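Protein toll (Drosophila melanogaster, PDB 4LXR) serves as the cell-surface receptor for cleaved Spätzle, switching on Toll signalling in antifungal immunity and in dorsal-ventral patterning of the embryo. Local coordinates at residues Gln338-Ser343 and Thr362-Asp367; Gln295-Arg300 and Thr315-Ile320. All blocks are in the same frame, centred on the assembly; numbering follows the deposited sequence.

Contact 1 (Gln338-Ser343 and Thr362-Asp367); sequences QVNLLS and TTNLTD. With NAG (2-acetamido-2-deoxy-beta-D-glucopyranose), chain L; NAG (2-acetamido-2-deoxy-beta-D-glucopyranose), chain D.
Ser343 and Asp367 form a parallel beta bridge with their CA atoms 4.8 Å apart, and upstream of it type I turns at Gln338-Leu341 and Thr362-Leu365 lie over one another. Leu342 O joins the two segments just before the bridge, accepting from both Thr366 N (2.8 Å) and Asp367 N (3.0 Å). On the turns, the glycosylated amide of Asn364 still donates: ND2, bonded covalently to C1 of an N-acetylglucosamine, reaches Val339 O at 2.8 Å with an N-H...O angle of 163°, and that acceptor lies only 9° out of the amide plane. The same sugar is held from two further points, its N2 donating to Thr363 OG1 (2.8 Å) and its O6 to Asn340 OD1 (2.8 Å). Asn340 ND2 donates to Thr315 O on the preceding coil. An alanine in place of Asn340 would probably leave the sugar O6 and Thr315 O each without this amide partner. With CG anti to the backbone N (chi1 -176°), Leu341 lies alongside Leu365, CG 3.7 Å from Leu365 CD1; Leu341 CD2 also meets Thr362 CG2 at 3.9 Å. Equivalent turns repeating from one coil to the next, each leading into a short parallel strand, mark a leucine-rich repeat solenoid, here LRR 9 stacked on LRR 10 in the extracellular region of Toll.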
ATOM      1  N   GLN A 338       3.370  -8.539 -33.231  1.00 33.45           N
ATOM      2  CA  GLN A 338       4.059  -8.621 -31.948  1.00 32.60           C
ATOM      3  C   GLN A 338       3.895  -9.970 -31.220  1.00 31.73           C
ATOM      4  O   GLN A 338       3.402 -10.040 -30.098  1.00 38.10           O
ATOM      5  CB  GLN A 338       3.685  -7.425 -31.057  1.00 28.09           C
ATOM      6  CG  GLN A 338       4.468  -6.140 -31.402  1.00 23.95           C
ATOM      7  CD  GLN A 338       4.181  -5.650 -32.807  1.00 29.06           C
ATOM      8  OE1 GLN A 338       3.032  -5.373 -33.144  1.00 28.93           O
ATOM      9  NE2 GLN A 338       5.220  -5.568 -33.648  1.00 26.22           N
ATOM     10  N   VAL A 339       4.363 -11.031 -31.861  1.00 35.51           N
ATOM     11  CA  VAL A 339       4.275 -12.380 -31.308  1.00 41.62           C
ATOM     12  C   VAL A 339       5.075 -12.580 -30.000  1.00 38.26           C
ATOM     13  O   VAL A 339       4.814 -13.511 -29.243  1.00 35.60           O
ATOM     14  CB  VAL A 339       4.680 -13.435 -32.378  1.00 37.15           C
ATOM     15  CG1 VAL A 339       6.205 -13.436 -32.613  1.00 35.33           C
ATOM     16  CG2 VAL A 339       4.184 -14.807 -31.993  1.00 42.78           C
ATOM     17  N   ASN A 340       6.034 -11.698 -29.728  1.00 30.87           N
ATOM     18  CA  ASN A 340       6.890 -11.844 -28.548  1.00 33.44           C
ATOM     19  C   ASN A 340       6.621 -10.820 -27.456  1.00 30.88           C
ATOM     20  O   ASN A 340       7.398 -10.711 -26.508  1.00 30.73           O
ATOM     21  CB  ASN A 340       8.371 -11.761 -28.942  1.00 26.66           C
ATOM     22  CG  ASN A 340       8.818 -12.946 -29.771  1.00 34.91           C
ATOM     23  OD1 ASN A 340       8.700 -14.093 -29.345  1.00 37.88           O
ATOM     24  ND2 ASN A 340       9.326 -12.673 -30.973  1.00 36.74           N
ATOM     25  N   LEU A 341       5.549 -10.051 -27.602  1.00 27.92           N
ATOM     26  CA  LEU A 341       5.234  -9.009 -26.633  1.00 25.43           C
ATOM     27  C   LEU A 341       4.948  -9.649 -25.274  1.00 26.48           C
ATOM     28  O   LEU A 341       4.189 -10.614 -25.193  1.00 28.28           O
ATOM     29  CB  LEU A 341       4.043  -8.192 -27.122  1.00 26.24           C
ATOM     30  CG  LEU A 341       3.619  -6.989 -26.280  1.00 27.90           C
ATOM     31  CD1 LEU A 341       4.748  -5.965 -26.182  1.00 26.31           C
ATOM     32  CD2 LEU A 341       2.363  -6.368 -26.872  1.00 24.01           C
ATOM     33  N   LEU A 342       5.592  -9.146 -24.221  1.00 23.78           N
ATOM     34  CA  LEU A 342       5.421  -9.704 -22.876  1.00 30.90           C
ATOM     35  C   LEU A 342       4.590  -8.765 -21.989  1.00 30.49           C
ATOM     36  O   LEU A 342       3.777  -9.203 -21.178  1.00 26.69           O
ATOM     37  CB  LEU A 342       6.778  -9.963 -22.211  1.00 27.57           C
ATOM     38  CG  LEU A 342       7.732 -10.937 -22.908  1.00 36.46           C
ATOM     39  CD1 LEU A 342       9.049 -11.039 -22.133  1.00 21.46           C
ATOM     40  CD2 LEU A 342       7.080 -12.326 -23.111  1.00 32.01           C
ATOM     41  N   SER A 343       4.813  -7.472 -22.150  1.00 25.83           N
ATOM     42  CA  SER A 343       4.179  -6.469 -21.309  1.00 26.91           C
ATOM     43  C   SER A 343       3.650  -5.333 -22.170  1.00 28.44           C
ATOM     44  O   SER A 343       4.375  -4.781 -23.005  1.00 22.14           O
ATOM     45  CB  SER A 343       5.200  -5.907 -20.321  1.00 28.07           C
ATOM     46  OG  SER A 343       4.643  -4.854 -19.567  1.00 30.63           O
ATOM     47  N   THR A 362      -0.727 -11.627 -29.935  1.00 32.62           N
ATOM     48  CA  THR A 362       0.213 -11.419 -28.834  1.00 33.13           C
ATOM     49  C   THR A 362       0.078 -12.547 -27.839  1.00 36.15           C
ATOM     50  O   THR A 362      -0.259 -12.309 -26.678  1.00 35.42           O
ATOM     51  CB  THR A 362      -0.071 -10.129 -28.071  1.00 35.17           C
ATOM     52  OG1 THR A 362      -1.435 -10.146 -27.635  1.00 33.07           O
ATOM     53  CG2 THR A 362       0.183  -8.910 -28.952  1.00 26.60           C
ATOM     54  N   THR A 363       0.356 -13.769 -28.290  1.00 33.46           N
ATOM     55  CA  THR A 363       0.046 -14.957 -27.511  1.00 40.00           C
ATOM     56  C   THR A 363       1.013 -15.173 -26.355  1.00 41.63           C
ATOM     57  O   THR A 363       0.775 -16.026 -25.508  1.00 36.18           O
ATOM     58  CB  THR A 363      -0.016 -16.226 -28.396  1.00 39.85           C
ATOM     59  OG1 THR A 363       1.244 -16.419 -29.041  1.00 42.62           O
ATOM     60  CG2 THR A 363      -1.098 -16.088 -29.449  1.00 32.50           C
ATOM     61  N   ASN A 364       2.089 -14.392 -26.320  1.00 40.17           N
ATOM     62  CA  ASN A 364       3.078 -14.478 -25.248  1.00 40.58           C
ATOM     63  C   ASN A 364       2.886 -13.420 -24.159  1.00 33.02           C
ATOM     64  O   ASN A 364       3.674 -13.346 -23.218  1.00 26.52           O
ATOM     65  CB  ASN A 364       4.496 -14.362 -25.819  1.00 45.67           C
ATOM     66  CG  ASN A 364       5.029 -15.679 -26.324  1.00 47.75           C
ATOM     67  OD1 ASN A 364       5.077 -16.650 -25.580  1.00 45.85           O
ATOM     68  ND2 ASN A 364       5.422 -15.721 -27.600  1.00 59.39           N
ATOM     69  N   LEU A 365       1.859 -12.592 -24.297  1.00 24.81           N
ATOM     70  CA  LEU A 365       1.633 -11.502 -23.346  1.00 33.38           C
ATOM     71  C   LEU A 365       1.477 -12.049 -21.933  1.00 33.57           C
ATOM     72  O   LEU A 365       0.668 -12.938 -21.718  1.00 25.81           O
ATOM     73  CB  LEU A 365       0.368 -10.724 -23.714  1.00 22.59           C
ATOM     74  CG  LEU A 365       0.266  -9.310 -23.149  1.00 32.92           C
ATOM     75  CD1 LEU A 365       1.451  -8.452 -23.613  1.00 27.81           C
ATOM     76  CD2 LEU A 365      -1.061  -8.679 -23.571  1.00 21.57           C
ATOM     77  N   THR A 366       2.248 -11.521 -20.980  1.00 31.05           N
ATOM     78  CA  THR A 366       2.146 -11.959 -19.589  1.00 27.02           C
ATOM     79  C   THR A 366       1.528 -10.909 -18.666  1.00 31.44           C
ATOM     80  O   THR A 366       0.952 -11.259 -17.633  1.00 30.83           O
ATOM     81  CB  THR A 366       3.507 -12.410 -19.015  1.00 24.25           C
ATOM     82  OG1 THR A 366       4.414 -11.306 -18.998  1.00 29.32           O
ATOM     83  CG2 THR A 366       4.102 -13.547 -19.868  1.00 23.64           C
ATOM     84  N   ASP A 367       1.646  -9.638 -19.049  1.00 28.41           N
ATOM     85  CA  ASP A 367       1.220  -8.520 -18.209  1.00 27.26           C
ATOM     86  C   ASP A 367       0.476  -7.513 -19.048  1.00 28.15           C
ATOM     87  O   ASP A 367       0.981  -7.053 -20.070  1.00 31.47           O
ATOM     88  CB  ASP A 367       2.427  -7.817 -17.546  1.00 18.95           C
ATOM     89  CG  ASP A 367       3.099  -8.692 -16.515  1.00 33.80           C
ATOM     90  OD1 ASP A 367       2.602  -8.762 -15.364  1.00 43.84           O
ATOM     91  OD2 ASP A 367       4.109  -9.333 -16.871  1.00 33.59           O
TER
HETATM   92  C1  NAG L2017       5.896 -17.028 -28.026  1.00 47.23           C
HETATM   93  C2  NAG L2017       4.763 -17.451 -29.004  1.00 67.34           C
HETATM   94  C3  NAG L2017       5.221 -18.588 -29.920  1.00 67.89           C
HETATM   95  C4  NAG L2017       6.515 -18.212 -30.622  1.00 63.64           C
HETATM   96  C5  NAG L2017       7.572 -17.927 -29.562  1.00 59.50           C
HETATM   97  C6  NAG L2017       8.908 -17.528 -30.146  1.00 58.38           C
HETATM   98  C7  NAG L2017       3.477 -18.808 -27.382  1.00 62.05           C
HETATM   99  C8  NAG L2017       2.126 -19.045 -26.779  1.00 61.00           C
HETATM  100  N2  NAG L2017       3.547 -17.828 -28.297  1.00 63.53           N
HETATM  101  O3  NAG L2017       4.203 -18.859 -30.877  1.00 75.92           O
HETATM  102  O4  NAG L2017       6.937 -19.243 -31.511  1.00 57.91           O
HETATM  103  O5  NAG L2017       7.131 -16.821 -28.760  1.00 54.68           O
HETATM  104  O6  NAG L2017       8.780 -16.391 -30.990  1.00 56.68           O
HETATM  105  O7  NAG L2017       4.460 -19.467 -27.048  1.00 60.20           O
HETATM  106  C1  NAG D   1       9.274  -6.420 -19.933  1.00 24.08           C
HETATM  107  C2  NAG D   1      10.196  -6.068 -18.753  1.00 27.81           C
HETATM  108  C3  NAG D   1      10.475  -7.308 -17.908  1.00 30.42           C
HETATM  109  C4  NAG D   1       9.181  -8.013 -17.516  1.00 31.31           C
HETATM  110  C5  NAG D   1       8.323  -8.275 -18.753  1.00 24.32           C
HETATM  111  C6  NAG D   1       6.970  -8.884 -18.434  1.00 22.74           C
HETATM  112  C7  NAG D   1      11.720  -4.172 -19.069  1.00 35.81           C
HETATM  113  C8  NAG D   1      13.069  -3.733 -19.566  1.00 26.28           C
HETATM  114  N2  NAG D   1      11.444  -5.472 -19.199  1.00 32.13           N
HETATM  115  O3  NAG D   1      11.197  -6.923 -16.744  1.00 31.36           O
HETATM  116  O4  NAG D   1       9.507  -9.262 -16.916  1.00 32.79           O
HETATM  117  O5  NAG D   1       8.075  -7.042 -19.435  1.00 24.11           O
HETATM  118  O6  NAG D   1       6.247  -8.122 -17.473  1.00 21.73           O
HETATM  119  O7  NAG D   1      10.915  -3.383 -18.580  1.00 37.36           O
HETATM  120  O   HOH W   1       2.948 -11.750 -27.147  1.00 29.87           O

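Contact 2 (Gln295-Arg300 and Thr315-Ile320). With NAG (2-acetamido-2-deoxy-beta-D-glucopyranose), chain D.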
ATOM      1  N   GLN A 295      13.155  -4.054 -29.007  1.00 24.10           N
ATOM      2  CA  GLN A 295      12.496  -4.748 -27.903  1.00 25.69           C
ATOM      3  C   GLN A 295      11.660  -3.855 -26.991  1.00 27.61           C
ATOM      4  O   GLN A 295      10.657  -4.305 -26.446  1.00 27.61           O
ATOM      5  CB  GLN A 295      13.504  -5.501 -27.038  1.00 21.52           C
ATOM      6  CG  GLN A 295      14.221  -6.629 -27.735  1.00 32.76           C
ATOM      7  CD  GLN A 295      15.199  -7.333 -26.816  1.00 32.00           C
ATOM      8  OE1 GLN A 295      16.094  -6.704 -26.256  1.00 33.71           O
ATOM      9  NE2 GLN A 295      15.025  -8.640 -26.647  1.00 34.35           N
ATOM     10  N   ILE A 296      12.083  -2.611 -26.791  1.00 28.96           N
ATOM     11  CA  ILE A 296      11.467  -1.765 -25.765  1.00 25.53           C
ATOM     12  C   ILE A 296      11.037  -0.400 -26.293  1.00 31.65           C
ATOM     13  O   ILE A 296      11.819   0.306 -26.956  1.00 30.81           O
ATOM     14  CB  ILE A 296      12.438  -1.530 -24.599  1.00 26.85           C
ATOM     15  CG1 ILE A 296      12.775  -2.859 -23.922  1.00 33.14           C
ATOM     16  CG2 ILE A 296      11.839  -0.519 -23.592  1.00 18.82           C
ATOM     17  CD1 ILE A 296      13.980  -2.787 -23.020  1.00 41.89           C
ATOM     18  N   LEU A 297       9.796  -0.028 -26.005  1.00 24.94           N
ATOM     19  CA  LEU A 297       9.311   1.303 -26.342  1.00 16.84           C
ATOM     20  C   LEU A 297       8.658   1.975 -25.149  1.00 25.19           C
ATOM     21  O   LEU A 297       7.875   1.350 -24.442  1.00 26.16           O
ATOM     22  CB  LEU A 297       8.350   1.240 -27.519  1.00 19.30           C
ATOM     23  CG  LEU A 297       9.046   0.798 -28.811  1.00 29.22           C
ATOM     24  CD1 LEU A 297       8.053   0.348 -29.824  1.00 36.04           C
ATOM     25  CD2 LEU A 297       9.900   1.920 -29.393  1.00 23.62           C
ATOM     26  N   ARG A 298       9.016   3.239 -24.917  1.00 21.60           N
ATOM     27  CA  ARG A 298       8.393   4.066 -23.890  1.00 22.73           C
ATOM     28  C   ARG A 298       7.927   5.329 -24.565  1.00 25.19           C
ATOM     29  O   ARG A 298       8.739   6.125 -25.035  1.00 26.17           O
ATOM     30  CB  ARG A 298       9.380   4.453 -22.782  1.00 19.39           C
ATOM     31  CG  ARG A 298      10.269   3.338 -22.272  1.00 20.05           C
ATOM     32  CD  ARG A 298       9.483   2.218 -21.605  1.00 21.34           C
ATOM     33  NE  ARG A 298      10.401   1.289 -20.948  1.00 29.00           N
ATOM     34  CZ  ARG A 298      10.037   0.133 -20.402  1.00 30.12           C
ATOM     35  NH1 ARG A 298       8.761  -0.253 -20.422  1.00 35.45           N
ATOM     36  NH2 ARG A 298      10.949  -0.633 -19.834  1.00 26.94           N
ATOM     37  N   LEU A 299       6.617   5.525 -24.593  1.00 21.72           N
ATOM     38  CA  LEU A 299       6.018   6.581 -25.387  1.00 23.23           C
ATOM     39  C   LEU A 299       4.946   7.262 -24.554  1.00 24.70           C
ATOM     40  O   LEU A 299       3.922   6.658 -24.201  1.00 27.21           O
ATOM     41  CB  LEU A 299       5.421   5.987 -26.669  1.00 23.60           C
ATOM     42  CG  LEU A 299       6.370   5.145 -27.545  1.00 30.11           C
ATOM     43  CD1 LEU A 299       5.587   4.355 -28.600  1.00 26.48           C
ATOM     44  CD2 LEU A 299       7.462   6.030 -28.217  1.00 24.48           C
ATOM     45  N   ARG A 300       5.199   8.519 -24.223  1.00 24.83           N
ATOM     46  CA  ARG A 300       4.266   9.311 -23.438  1.00 25.03           C
ATOM     47  C   ARG A 300       4.409  10.750 -23.899  1.00 26.17           C
ATOM     48  O   ARG A 300       5.427  11.405 -23.635  1.00 29.85           O
ATOM     49  CB  ARG A 300       4.584   9.191 -21.943  1.00 20.30           C
ATOM     50  CG  ARG A 300       3.680  10.082 -21.098  1.00 31.35           C
ATOM     51  CD  ARG A 300       4.331  10.548 -19.823  1.00 30.03           C
ATOM     52  NE  ARG A 300       3.373  11.261 -18.983  1.00 34.71           N
ATOM     53  CZ  ARG A 300       3.167  10.980 -17.702  1.00 27.76           C
ATOM     54  NH1 ARG A 300       3.865  10.012 -17.128  1.00 28.25           N
ATOM     55  NH2 ARG A 300       2.273  11.658 -16.998  1.00 24.05           N
ATOM     56  N   THR A 315       9.084  -7.845 -34.954  1.00 31.37           N
ATOM     57  CA  THR A 315       8.567  -9.027 -34.275  1.00 29.42           C
ATOM     58  C   THR A 315       9.196  -9.279 -32.907  1.00 34.44           C
ATOM     59  O   THR A 315       8.657 -10.050 -32.113  1.00 32.13           O
ATOM     60  CB  THR A 315       8.705 -10.291 -35.156  1.00 36.03           C
ATOM     61  OG1 THR A 315      10.081 -10.673 -35.244  1.00 37.33           O
ATOM     62  CG2 THR A 315       8.164 -10.031 -36.565  1.00 35.16           C
ATOM     63  N   GLN A 316      10.318  -8.619 -32.626  1.00 33.97           N
ATOM     64  CA  GLN A 316      11.037  -8.865 -31.377  1.00 31.07           C
ATOM     65  C   GLN A 316      10.629  -7.971 -30.213  1.00 27.16           C
ATOM     66  O   GLN A 316      11.194  -8.075 -29.131  1.00 30.89           O
ATOM     67  CB  GLN A 316      12.557  -8.771 -31.584  1.00 35.06           C
ATOM     68  CG  GLN A 316      13.116  -9.797 -32.564  1.00 35.00           C
ATOM     69  CD  GLN A 316      12.551 -11.185 -32.354  1.00 41.27           C
ATOM     70  OE1 GLN A 316      11.845 -11.719 -33.214  1.00 43.05           O
ATOM     71  NE2 GLN A 316      12.857 -11.782 -31.207  1.00 44.82           N
ATOM     72  N   ILE A 317       9.665  -7.085 -30.418  1.00 23.66           N
ATOM     73  CA  ILE A 317       9.250  -6.194 -29.337  1.00 25.77           C
ATOM     74  C   ILE A 317       8.692  -6.970 -28.131  1.00 33.98           C
ATOM     75  O   ILE A 317       7.824  -7.836 -28.282  1.00 27.14           O
ATOM     76  CB  ILE A 317       8.214  -5.171 -29.828  1.00 25.35           C
ATOM     77  CG1 ILE A 317       8.833  -4.306 -30.942  1.00 29.21           C
ATOM     78  CG2 ILE A 317       7.753  -4.313 -28.686  1.00 20.53           C
ATOM     79  CD1 ILE A 317       7.908  -3.256 -31.498  1.00 22.04           C
ATOM     80  N   THR A 318       9.203  -6.668 -26.942  1.00 26.82           N
ATOM     81  CA  THR A 318       8.793  -7.372 -25.732  1.00 26.50           C
ATOM     82  C   THR A 318       8.110  -6.443 -24.724  1.00 29.39           C
ATOM     83  O   THR A 318       7.333  -6.893 -23.890  1.00 26.25           O
ATOM     84  CB  THR A 318      10.002  -8.051 -25.051  1.00 27.99           C
ATOM     85  OG1 THR A 318      10.997  -7.057 -24.741  1.00 31.86           O
ATOM     86  CG2 THR A 318      10.606  -9.140 -25.970  1.00 27.23           C
ATOM     87  N   ASN A 319       8.408  -5.146 -24.789  1.00 25.36           N
ATOM     88  CA  ASN A 319       7.881  -4.226 -23.789  1.00 23.33           C
ATOM     89  C   ASN A 319       7.430  -2.936 -24.414  1.00 29.67           C
ATOM     90  O   ASN A 319       8.216  -2.264 -25.075  1.00 29.44           O
ATOM     91  CB  ASN A 319       8.947  -3.928 -22.732  1.00 19.43           C
ATOM     92  CG  ASN A 319       9.375  -5.166 -21.969  1.00 27.08           C
ATOM     93  OD1 ASN A 319      10.174  -5.967 -22.456  1.00 31.24           O
ATOM     94  ND2 ASN A 319       8.842  -5.315 -20.763  1.00 27.60           N
ATOM     95  N   ILE A 320       6.159  -2.596 -24.215  1.00 32.82           N
ATOM     96  CA  ILE A 320       5.610  -1.348 -24.727  1.00 25.71           C
ATOM     97  C   ILE A 320       4.927  -0.603 -23.590  1.00 30.41           C
ATOM     98  O   ILE A 320       4.037  -1.138 -22.934  1.00 28.83           O
ATOM     99  CB  ILE A 320       4.566  -1.593 -25.829  1.00 27.85           C
ATOM    100  CG1 ILE A 320       5.157  -2.406 -26.974  1.00 23.25           C
ATOM    101  CG2 ILE A 320       3.978  -0.274 -26.332  1.00 18.34           C
ATOM    102  CD1 ILE A 320       4.181  -2.597 -28.137  1.00 20.08           C
TER
HETATM  103  C1  NAG D   1       9.274  -6.420 -19.933  1.00 24.08           C
HETATM  104  C2  NAG D   1      10.196  -6.068 -18.753  1.00 27.81           C
HETATM  105  C3  NAG D   1      10.475  -7.308 -17.908  1.00 30.42           C
HETATM  106  C4  NAG D   1       9.181  -8.013 -17.516  1.00 31.31           C
HETATM  107  C5  NAG D   1       8.323  -8.275 -18.753  1.00 24.32           C
HETATM  108  C6  NAG D   1       6.970  -8.884 -18.434  1.00 22.74           C
HETATM  109  C7  NAG D   1      11.720  -4.172 -19.069  1.00 35.81           C
HETATM  110  C8  NAG D   1      13.069  -3.733 -19.566  1.00 26.28           C
HETATM  111  N2  NAG D   1      11.444  -5.472 -19.199  1.00 32.13           N
HETATM  112  O3  NAG D   1      11.197  -6.923 -16.744  1.00 31.36           O
HETATM  113  O4  NAG D   1       9.507  -9.262 -16.916  1.00 32.79           O
HETATM  114  O5  NAG D   1       8.075  -7.042 -19.435  1.00 24.11           O
HETATM  115  O6  NAG D   1       6.247  -8.122 -17.473  1.00 21.73           O
HETATM  116  O7  NAG D   1      10.915  -3.383 -18.580  1.00 37.36           O
HETATM  117  O   HOH W   2      12.955 -10.030 -28.252  1.00 31.17           O
HETATM  118  O   HOH W   3       7.678  -2.994 -19.368  1.00 26.10           O
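Ile296 and Leu297 pair in parallel with Asn319 and Ile320, both bridges having CA-CA distances of 4.8 Å, and the touching parts run 16° apart. These are successive strands of the leucine-rich repeat solenoid, from LRR 7 and LRR 8. Gln295 O accepts from both Thr318 N and Asn319 N, and Leu297 N returns a bond to Asn319 O (2.9 Å). On the side of Leu297 and Ile320, Leu297 CD1 meets Ile317 CD1 at 4.0 Å, the two side chains crossing at a slant. At the start of the strands, the aliphatic part of Gln295 lies by the second segment, CG 3.6 Å from Gln316 O, while a water accepts from Gln295 NE2 and donates to Gln316 O; Gln295 OE1 turns back to Asn269. On the other face, Ile296 and Asn319 point the same way, with CG1 of one near CB of the other, and Asn319 ND2 carries a covalently attached N-acetylglucosamine. Thr318 OG1 donates to Asn319 OD1 (2.7 Å), which should limit rotation of the glycosylated amide. Arg298 and Arg300 reach the ligand, packing on Ala58 of one Spätzle chain and Pro61 of the other, respectively. The Arg298 chain bends at chi2 (-64°), and Ile296 CG2 sits 3.4 Å above one face of its guanidinium, offset toward the rim; NH1 donates to Ser321 OG, and at the edge NH2 donates to the sugar O7 (3.0 Å, 158°).

How the contacts relate
From the N terminus, contact 2 comes first, closing the loop between 295-300 and 315-320; that loop is complete before contact 1 opens, and 338-343 then meets 362-367. The two therefore stand in series, neither enclosing nor crossing the other, with centres about 11 Å apart. What joins them is the packing of LRR 8 on LRR 9: Leu342 N lies 2.9 Å from Thr318 O, a probable hydrogen bond, and strand 319-321 pairs onward with strand 343-345. The sugar on Asn319 bridges both contacts, because its O6 donates to Asp367 OD2 (2.5 Å). Strands 296-299, 319-321, 343-345 and 367-369 thus belong to four successive coils, and this sugar touches residues of each.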